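Local coordinates for folylpolyglutamate synthase protein FOLC (Mycobacterium tuberculosis, PDB 2VOS) that probably adds L-glutamate to dihydropteroate and to tetrahydrofolate polyglutamates, using ATP and magnesium, and is seen here with ADP bound, at residues 268-273 / 367-372; 340-343 / 347-350; 361-366 / 395-400. All blocks are in the same frame, centred on the assembly; numbering follows the deposited sequence.

Contact 1. Residues 268-273 / 367-372; sequences RQIAVG and AHEFDF
Arg268 and Glu369 form a salt bridge between strand 264-271 and the segment 367-372. Arg268 NH2 donates to Glu369 OE2 over 2.7 Å, and the N-H...O angle of 165° makes the bond nearly straight. The carboxylate oxygen lies close to the guanidinium plane, at the edge of the group. At the acid, the nitrogen comes from above the carboxylate plane, and the two flat groups are tilted 38° apart. The tight part of the contact is completed by Ile270. Ile270 CD1 lies 3.6 Å from Glu369 CD, and the methyl rests against both CG and the carboxylate carbon of the acid. With chi1 at -63°, the Glu369 side chain leaves on the side opposite its own carbonyl carbon and runs on extended, which carries the carboxylate across to the strand.

The rest is loose. A water bridges the pair, accepting from Arg268 NH1 at 2.8 Å and donating to Glu369 OE2 at 2.8 Å. OE2 therefore takes one bond from the arginine and one from the water. Only 145 Å² is buried. Ile270 is exposed, and Arg268 and Glu369 are partly so.

Neighbours fix both charged ends. Arg268 NE is hydrogen-bonded to Gln275 OE1 on the adjacent strand, and Glu369 OE1 accepts from Gly295 N. The arrangement is a small, partly hydrated surface salt bridge between domains. It joins the three-stranded antiparallel sheet of the Mur ligase middle-domain region to the glutamate ligase domain, in the multidomain architecture that folylpolyglutamate synthases share with the Mur ligases.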
loop_
_atom_site.group_PDB
_atom_site.type_symbol
_atom_site.label_atom_id
_atom_site.label_comp_id
_atom_site.label_asym_id
_atom_site.label_seq_id
_atom_site.Cartn_x
_atom_site.Cartn_y
_atom_site.Cartn_z
ATOM N N ARG A 268 2.741 18.172 14.827
ATOM C CA ARG A 268 1.978 18.066 13.611
ATOM C C ARG A 268 0.783 18.993 13.698
ATOM O O ARG A 268 0.180 19.116 14.774
ATOM C CB ARG A 268 1.581 16.614 13.472
ATOM C CG ARG A 268 0.226 16.347 13.135
ATOM C CD ARG A 268 0.042 14.783 13.062
ATOM N NE ARG A 268 -0.704 14.605 11.857
ATOM C CZ ARG A 268 -2.031 14.655 11.762
ATOM N NH1 ARG A 268 -2.775 14.779 12.855
ATOM N NH2 ARG A 268 -2.592 14.536 10.558
ATOM N N GLN A 269 0.503 19.727 12.628
ATOM C CA GLN A 269 -0.652 20.608 12.566
ATOM C C GLN A 269 -1.382 20.281 11.264
ATOM O O GLN A 269 -0.748 20.171 10.228
ATOM C CB GLN A 269 -0.230 22.047 12.408
ATOM C CG GLN A 269 0.111 22.802 13.640
ATOM C CD GLN A 269 -0.142 24.258 13.380
ATOM O OE1 GLN A 269 -0.494 24.642 12.244
ATOM N NE2 GLN A 269 -0.003 25.086 14.419
ATOM N N ILE A 270 -2.701 20.206 11.316
ATOM C CA ILE A 270 -3.513 20.143 10.119
ATOM C C ILE A 270 -3.303 21.425 9.305
ATOM O O ILE A 270 -3.154 22.529 9.869
ATOM C CB ILE A 270 -5.010 20.064 10.496
ATOM C CG1 ILE A 270 -5.204 18.940 11.497
ATOM C CG2 ILE A 270 -5.882 19.890 9.268
ATOM C CD1 ILE A 270 -4.449 17.721 11.164
ATOM N N ALA A 271 -3.348 21.294 7.975
ATOM C CA ALA A 271 -3.058 22.412 7.091
ATOM C C ALA A 271 -3.964 22.240 5.865
ATOM O O ALA A 271 -4.444 21.137 5.587
ATOM C CB ALA A 271 -1.616 22.362 6.653
ATOM N N VAL A 272 -4.203 23.317 5.145
ATOM C CA VAL A 272 -4.925 23.216 3.874
ATOM C C VAL A 272 -4.210 22.201 2.982
ATOM O O VAL A 272 -3.010 22.347 2.672
ATOM C CB VAL A 272 -5.039 24.596 3.153
ATOM C CG1 VAL A 272 -5.593 24.433 1.708
ATOM C CG2 VAL A 272 -6.038 25.521 3.886
ATOM N N GLY A 273 -4.948 21.156 2.612
ATOM C CA GLY A 273 -4.444 20.108 1.705
ATOM C C GLY A 273 -3.705 18.968 2.410
ATOM O O GLY A 273 -3.275 18.010 1.743
ATOM N N ALA A 367 -13.120 12.473 10.970
ATOM C CA ALA A 367 -13.668 13.155 12.144
ATOM C C ALA A 367 -12.748 14.289 12.654
ATOM O O ALA A 367 -13.216 15.336 13.162
ATOM C CB ALA A 367 -13.902 12.125 13.249
ATOM N N HIS A 368 -11.447 14.083 12.551
ATOM C CA HIS A 368 -10.527 15.031 13.121
ATOM C C HIS A 368 -10.030 16.132 12.200
ATOM O O HIS A 368 -9.628 17.175 12.683
ATOM C CB HIS A 368 -9.302 14.307 13.673
ATOM C CG HIS A 368 -9.614 13.321 14.751
ATOM N ND1 HIS A 368 -8.722 12.340 15.131
ATOM C CD2 HIS A 368 -10.692 13.183 15.558
ATOM C CE1 HIS A 368 -9.251 11.628 16.110
ATOM N NE2 HIS A 368 -10.437 12.131 16.394
ATOM N N GLU A 369 -10.038 15.918 10.897
ATOM C CA GLU A 369 -9.361 16.800 10.003
ATOM C C GLU A 369 -10.345 17.482 9.072
ATOM O O GLU A 369 -9.965 18.258 8.231
ATOM C CB GLU A 369 -8.305 16.000 9.200
ATOM C CG GLU A 369 -7.239 15.437 10.139
ATOM C CD GLU A 369 -5.961 14.885 9.450
ATOM O OE1 GLU A 369 -5.631 15.185 8.275
ATOM O OE2 GLU A 369 -5.230 14.201 10.183
ATOM N N PHE A 370 -11.632 17.177 9.230
ATOM C CA PHE A 370 -12.685 17.749 8.402
ATOM C C PHE A 370 -13.852 18.018 9.312
ATOM O O PHE A 370 -13.873 17.614 10.472
ATOM C CB PHE A 370 -13.103 16.772 7.346
ATOM C CG PHE A 370 -11.990 16.395 6.417
ATOM C CD1 PHE A 370 -11.738 17.137 5.274
ATOM C CD2 PHE A 370 -11.167 15.299 6.686
ATOM C CE1 PHE A 370 -10.683 16.814 4.402
ATOM C CE2 PHE A 370 -10.108 14.989 5.801
ATOM C CZ PHE A 370 -9.873 15.749 4.687
ATOM N N ASP A 371 -14.836 18.717 8.796
ATOM C CA ASP A 371 -16.004 19.029 9.606
ATOM C C ASP A 371 -17.228 18.690 8.778
ATOM O O ASP A 371 -17.900 19.597 8.282
ATOM C CB ASP A 371 -16.021 20.521 9.909
ATOM C CG ASP A 371 -17.104 20.890 10.923
ATOM O OD1 ASP A 371 -17.789 19.967 11.477
ATOM O OD2 ASP A 371 -17.221 22.105 11.180
ATOM N N PHE A 372 -17.498 17.404 8.584
ATOM C CA PHE A 372 -18.622 17.026 7.737
ATOM C C PHE A 372 -19.861 17.016 8.594
ATOM O O PHE A 372 -19.789 16.667 9.775
ATOM C CB PHE A 372 -18.383 15.650 7.150
ATOM C CG PHE A 372 -17.338 15.648 6.082
ATOM C CD1 PHE A 372 -16.102 15.075 6.299
ATOM C CD2 PHE A 372 -17.597 16.244 4.878
ATOM C CE1 PHE A 372 -15.129 15.088 5.303
ATOM C CE2 PHE A 372 -16.606 16.270 3.865
ATOM C CZ PHE A 372 -15.377 15.703 4.099
HETATM O O HOH W 1 -5.547 14.680 12.876
#

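Contact 2. Residues 340-343 / 347-350; sequences ERMR and TVFI
Glu340 and Ile350 pair by their backbones in an antiparallel beta hairpin, strands 340-343 and 347-350, at one edge of the six-stranded sheet of the glutamate ligase domain. Two bonds of 2.9 Å link them, Glu340 N to Ile350 O and Ile350 N to Glu340 O. Met342 N, of a selenomethionine, then donates to Val348 O at 2.7 Å. Arg341 and Phe349 face each other as a non-hydrogen-bonded pair.

The side chains add to this first shell. Those of Glu340 and Ile350 run side by side. A chi1 of 60° wedges CG1 of Ile350 between the two backbone branches at its CA. From there Ile350 CD1 reaches Glu340 OE1 at 3.5 Å and Met342 CE at 3.8 Å. Arg343 lays its CG and CD against Val348 CG2. On the Phe349 side, Arg341 CG meets CE2 of the ring obliquely, and its CD touches Thr347 CG2.

Further out, Glu340 OE1 accepts from Gly337 N and OE2 forms a salt bridge with Arg479, so the acid is held at both oxygens. Arg343 NH2 is hydrogen-bonded to Ala345 O in the connecting turn. Strand 347-350 pairs on its other edge with strand 464-469, while Phe370 packs edge-to-face with Phe349. Beside the exposed Arg341, one water joins Arg341 NH1, at 2.7 Å, to Thr347 OG1, at 2.6 Å.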
loop_
_atom_site.group_PDB
_atom_site.type_symbol
_atom_site.label_atom_id
_atom_site.label_comp_id
_atom_site.label_asym_id
_atom_site.label_seq_id
_atom_site.Cartn_x
_atom_site.Cartn_y
_atom_site.Cartn_z
ATOM N N GLU A 340 -8.000 10.020 -0.775
ATOM C CA GLU A 340 -7.749 10.914 -1.876
ATOM C C GLU A 340 -9.092 11.532 -2.299
ATOM O O GLU A 340 -10.066 10.822 -2.537
ATOM C CB GLU A 340 -7.126 10.147 -3.062
ATOM C CG GLU A 340 -6.702 11.070 -4.211
ATOM C CD GLU A 340 -6.208 10.292 -5.417
ATOM O OE1 GLU A 340 -6.422 9.055 -5.444
ATOM O OE2 GLU A 340 -5.660 10.907 -6.359
ATOM N N ARG A 341 -9.135 12.842 -2.425
ATOM C CA ARG A 341 -10.370 13.540 -2.798
ATOM C C ARG A 341 -10.529 13.578 -4.284
ATOM O O ARG A 341 -9.625 14.080 -4.988
ATOM C CB ARG A 341 -10.262 14.984 -2.349
ATOM C CG ARG A 341 -10.787 15.238 -0.976
ATOM C CD ARG A 341 -11.198 16.742 -0.793
ATOM N NE ARG A 341 -10.202 17.722 -1.275
ATOM C CZ ARG A 341 -10.466 19.012 -1.508
ATOM N NH1 ARG A 341 -11.693 19.520 -1.248
ATOM N NH2 ARG A 341 -9.513 19.812 -1.975
HETATM N N MSE A 342 -11.674 13.077 -4.757
HETATM C CA MSE A 342 -11.995 13.076 -6.183
HETATM C C MSE A 342 -12.674 14.380 -6.600
HETATM O O MSE A 342 -12.575 14.764 -7.781
HETATM C CB MSE A 342 -12.967 11.925 -6.564
HETATM C CG MSE A 342 -12.415 10.519 -6.355
HETATM SE SE MSE A 342 -10.956 10.152 -7.548
HETATM C CE MSE A 342 -9.490 10.706 -6.363
ATOM N N ARG A 343 -13.373 15.036 -5.669
ATOM C CA ARG A 343 -13.993 16.308 -5.975
ATOM C C ARG A 343 -14.517 16.922 -4.670
ATOM O O ARG A 343 -14.435 16.276 -3.618
ATOM C CB ARG A 343 -15.216 16.103 -6.903
ATOM C CG ARG A 343 -16.332 15.202 -6.254
ATOM C CD ARG A 343 -17.730 15.271 -7.003
ATOM N NE ARG A 343 -18.187 16.657 -6.949
ATOM C CZ ARG A 343 -18.185 17.477 -7.982
ATOM N NH1 ARG A 343 -17.847 16.987 -9.180
ATOM N NH2 ARG A 343 -18.599 18.751 -7.824
ATOM N N THR A 347 -17.992 16.547 -1.387
ATOM C CA THR A 347 -16.715 15.896 -1.317
ATOM C C THR A 347 -16.865 14.382 -1.517
ATOM O O THR A 347 -17.727 13.765 -0.931
ATOM C CB THR A 347 -16.056 16.160 0.041
ATOM O OG1 THR A 347 -15.844 17.581 0.168
ATOM C CG2 THR A 347 -14.746 15.396 0.134
ATOM N N VAL A 348 -16.041 13.807 -2.375
ATOM C CA VAL A 348 -15.981 12.359 -2.545
ATOM C C VAL A 348 -14.534 11.997 -2.256
ATOM O O VAL A 348 -13.586 12.555 -2.871
ATOM C CB VAL A 348 -16.296 11.932 -3.970
ATOM C CG1 VAL A 348 -16.031 10.387 -4.144
ATOM C CG2 VAL A 348 -17.766 12.343 -4.359
ATOM N N PHE A 349 -14.377 11.069 -1.311
ATOM C CA PHE A 349 -13.067 10.486 -1.041
ATOM C C PHE A 349 -13.046 9.090 -1.551
ATOM O O PHE A 349 -14.085 8.404 -1.525
ATOM C CB PHE A 349 -12.859 10.339 0.455
ATOM C CG PHE A 349 -12.514 11.611 1.129
ATOM C CD1 PHE A 349 -13.494 12.346 1.800
ATOM C CD2 PHE A 349 -11.223 12.060 1.133
ATOM C CE1 PHE A 349 -13.140 13.515 2.448
ATOM C CE2 PHE A 349 -10.887 13.258 1.792
ATOM C CZ PHE A 349 -11.860 13.938 2.459
ATOM N N ILE A 350 -11.862 8.629 -1.936
ATOM C CA ILE A 350 -11.682 7.214 -2.106
ATOM C C ILE A 350 -10.581 6.822 -1.141
ATOM O O ILE A 350 -9.625 7.601 -0.926
ATOM C CB ILE A 350 -11.258 6.823 -3.564
ATOM C CG1 ILE A 350 -9.901 7.507 -3.952
ATOM C CG2 ILE A 350 -12.436 7.071 -4.566
ATOM C CD1 ILE A 350 -9.338 7.060 -5.373
HETATM O O HOH W 2 -13.645 18.839 0.560
#

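Contact 3. Residues 361-366 / 395-400; sequences ALAQTL and EPVFDS
Val397 packs against Ala363 and Leu366 of helix 356-368 and contributes the largest share of any residue to this contact. Its CA-CB bond points at the helix, and the side chain divides at CB into two methyls. The chi1 of -72° swings Val397 CG1 to the backbone of the helix, 3.7 Å from Ala363 O. The other methyl, Val397 CG2, meets Ala363 CB at 3.7 Å and Ala363 CA at 3.9 Å. Val397 CG2 also lies 4.3 Å from Leu366 CD1, a looser touch. The small side chain of Ala363 lets the loop come close, with 6.1 Å between CA of Ala363 and CA of Val397.

Leu366 also turns to the next residue of the loop. Leu366 CD1 approaches Phe398 CE1 obliquely at 3.9 Å. The contact between the segments is made by van der Waals packing. Within the helix, Thr365 OG1 donates to Ala361 O at 2.7 Å. That oxygen also takes the helical bond from Thr365 N, and the two donors come from opposite faces of its carbonyl plane.

Arg429 also ties the loop, hydrogen-bonding to Phe398 O and Asp399 O and forming a salt bridge with Glu395. In the glutamate ligase domain, helix 356-368 thus packs against the connection from helix 387-394 to strand 400-403. Both lie against the mixed sheet, with Leu366 and Phe398 resting on Val467 of strand 464-469.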
loop_
_atom_site.group_PDB
_atom_site.type_symbol
_atom_site.label_atom_id
_atom_site.label_comp_id
_atom_site.label_asym_id
_atom_site.label_seq_id
_atom_site.Cartn_x
_atom_site.Cartn_y
_atom_site.Cartn_z
ATOM N N ALA A 361 -8.165 4.324 10.912
ATOM C CA ALA A 361 -7.358 5.521 10.544
ATOM C C ALA A 361 -8.207 6.454 9.668
ATOM O O ALA A 361 -8.228 7.681 9.874
ATOM C CB ALA A 361 -6.104 5.119 9.823
ATOM N N LEU A 362 -8.932 5.844 8.725
ATOM C CA LEU A 362 -9.855 6.553 7.890
ATOM C C LEU A 362 -10.936 7.297 8.719
ATOM O O LEU A 362 -11.189 8.498 8.483
ATOM C CB LEU A 362 -10.505 5.569 6.892
ATOM C CG LEU A 362 -11.648 6.055 6.019
ATOM C CD1 LEU A 362 -11.278 7.356 5.194
ATOM C CD2 LEU A 362 -12.159 4.912 5.043
ATOM N N ALA A 363 -11.560 6.610 9.692
ATOM C CA ALA A 363 -12.666 7.216 10.461
ATOM C C ALA A 363 -12.095 8.373 11.301
ATOM O O ALA A 363 -12.687 9.465 11.362
ATOM C CB ALA A 363 -13.335 6.154 11.392
ATOM N N GLN A 364 -10.941 8.153 11.942
ATOM C CA GLN A 364 -10.376 9.201 12.774
ATOM C C GLN A 364 -10.028 10.454 11.947
ATOM O O GLN A 364 -10.215 11.591 12.431
ATOM C CB GLN A 364 -9.119 8.734 13.456
ATOM C CG GLN A 364 -9.396 7.824 14.637
ATOM C CD GLN A 364 -8.095 7.350 15.229
ATOM O OE1 GLN A 364 -7.387 8.139 15.863
ATOM N NE2 GLN A 364 -7.733 6.085 14.976
ATOM N N THR A 365 -9.482 10.233 10.752
ATOM C CA THR A 365 -9.105 11.334 9.863
ATOM C C THR A 365 -10.347 12.139 9.430
ATOM O O THR A 365 -10.345 13.393 9.446
ATOM C CB THR A 365 -8.377 10.796 8.627
ATOM O OG1 THR A 365 -7.247 10.021 9.052
ATOM C CG2 THR A 365 -7.840 11.974 7.717
ATOM N N LEU A 366 -11.412 11.447 9.046
ATOM C CA LEU A 366 -12.636 12.095 8.616
ATOM C C LEU A 366 -13.227 12.959 9.735
ATOM O O LEU A 366 -13.718 14.059 9.495
ATOM C CB LEU A 366 -13.696 11.046 8.193
ATOM C CG LEU A 366 -13.376 10.305 6.887
ATOM C CD1 LEU A 366 -14.265 9.059 6.783
ATOM C CD2 LEU A 366 -13.475 11.229 5.649
ATOM N N GLU A 395 -18.707 2.812 11.537
ATOM C CA GLU A 395 -20.080 3.164 11.971
ATOM C C GLU A 395 -20.182 4.505 12.682
ATOM O O GLU A 395 -21.160 5.206 12.510
ATOM C CB GLU A 395 -20.684 2.069 12.846
ATOM C CG GLU A 395 -22.157 2.350 13.180
ATOM C CD GLU A 395 -22.317 3.209 14.427
ATOM O OE1 GLU A 395 -21.327 3.318 15.161
ATOM O OE2 GLU A 395 -23.416 3.763 14.664
ATOM N N PRO A 396 -19.189 4.853 13.524
ATOM C CA PRO A 396 -19.259 6.161 14.170
ATOM C C PRO A 396 -19.145 7.374 13.214
ATOM O O PRO A 396 -19.445 8.498 13.629
ATOM C CB PRO A 396 -18.061 6.141 15.128
ATOM C CG PRO A 396 -17.801 4.651 15.392
ATOM C CD PRO A 396 -18.033 4.066 14.010
ATOM N N VAL A 397 -18.777 7.193 11.947
ATOM C CA VAL A 397 -18.637 8.383 11.124
ATOM C C VAL A 397 -19.530 8.408 9.892
ATOM O O VAL A 397 -19.703 9.469 9.274
ATOM C CB VAL A 397 -17.137 8.631 10.683
ATOM C CG1 VAL A 397 -16.310 9.087 11.864
ATOM C CG2 VAL A 397 -16.536 7.342 10.017
ATOM N N PHE A 398 -19.975 7.246 9.446
ATOM C CA PHE A 398 -20.861 7.176 8.273
ATOM C C PHE A 398 -22.307 7.223 8.792
ATOM O O PHE A 398 -22.801 6.267 9.474
ATOM C CB PHE A 398 -20.666 5.872 7.446
ATOM C CG PHE A 398 -19.313 5.770 6.702
ATOM C CD1 PHE A 398 -18.496 6.863 6.571
ATOM C CD2 PHE A 398 -18.938 4.562 6.070
ATOM C CE1 PHE A 398 -17.305 6.784 5.883
ATOM C CE2 PHE A 398 -17.727 4.452 5.369
ATOM C CZ PHE A 398 -16.908 5.563 5.261
ATOM N N ASP A 399 -23.020 8.282 8.426
ATOM C CA ASP A 399 -24.436 8.371 8.768
ATOM C C ASP A 399 -25.200 7.201 8.153
ATOM O O ASP A 399 -26.149 6.633 8.767
ATOM C CB ASP A 399 -24.986 9.698 8.243
ATOM C CG ASP A 399 -24.412 10.838 8.994
ATOM O OD1 ASP A 399 -24.960 11.087 10.101
ATOM O OD2 ASP A 399 -23.350 11.397 8.554
ATOM N N SER A 400 -24.829 6.859 6.918
ATOM C CA SER A 400 -25.321 5.607 6.358
ATOM C C SER A 400 -24.327 5.017 5.414
ATOM O O SER A 400 -23.322 5.654 5.063
ATOM C CB SER A 400 -26.724 5.748 5.711
ATOM O OG SER A 400 -26.654 6.507 4.540
#

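How the contacts relate
The three contacts lie 14 Å apart, centre to centre, on one side of the chain's centre. Helix 356-368 serves contacts 1 and 3. It follows strand 347-350 of contact 2 after a short connection that holds Asp351 and His354, of the ADP and magnesium sites. Aromatic rings join the first two contacts: Phe372 CZ of contact 1 lies 3.5 Å from Phe349 CE1 of contact 2. Phe349 CE1 also touches Leu366 CD2 of contact 3 at 3.9 Å. Contacts 2 and 3 belong to the glutamate ligase domain, whereas contact 1 crosses to the middle-domain region. ADP touches Ala361 of contact 3. The side chains of Leu366 and Ile350 are each about 9 Å from ADP. The side chain of Arg268 is about 11 Å from the bound ADP.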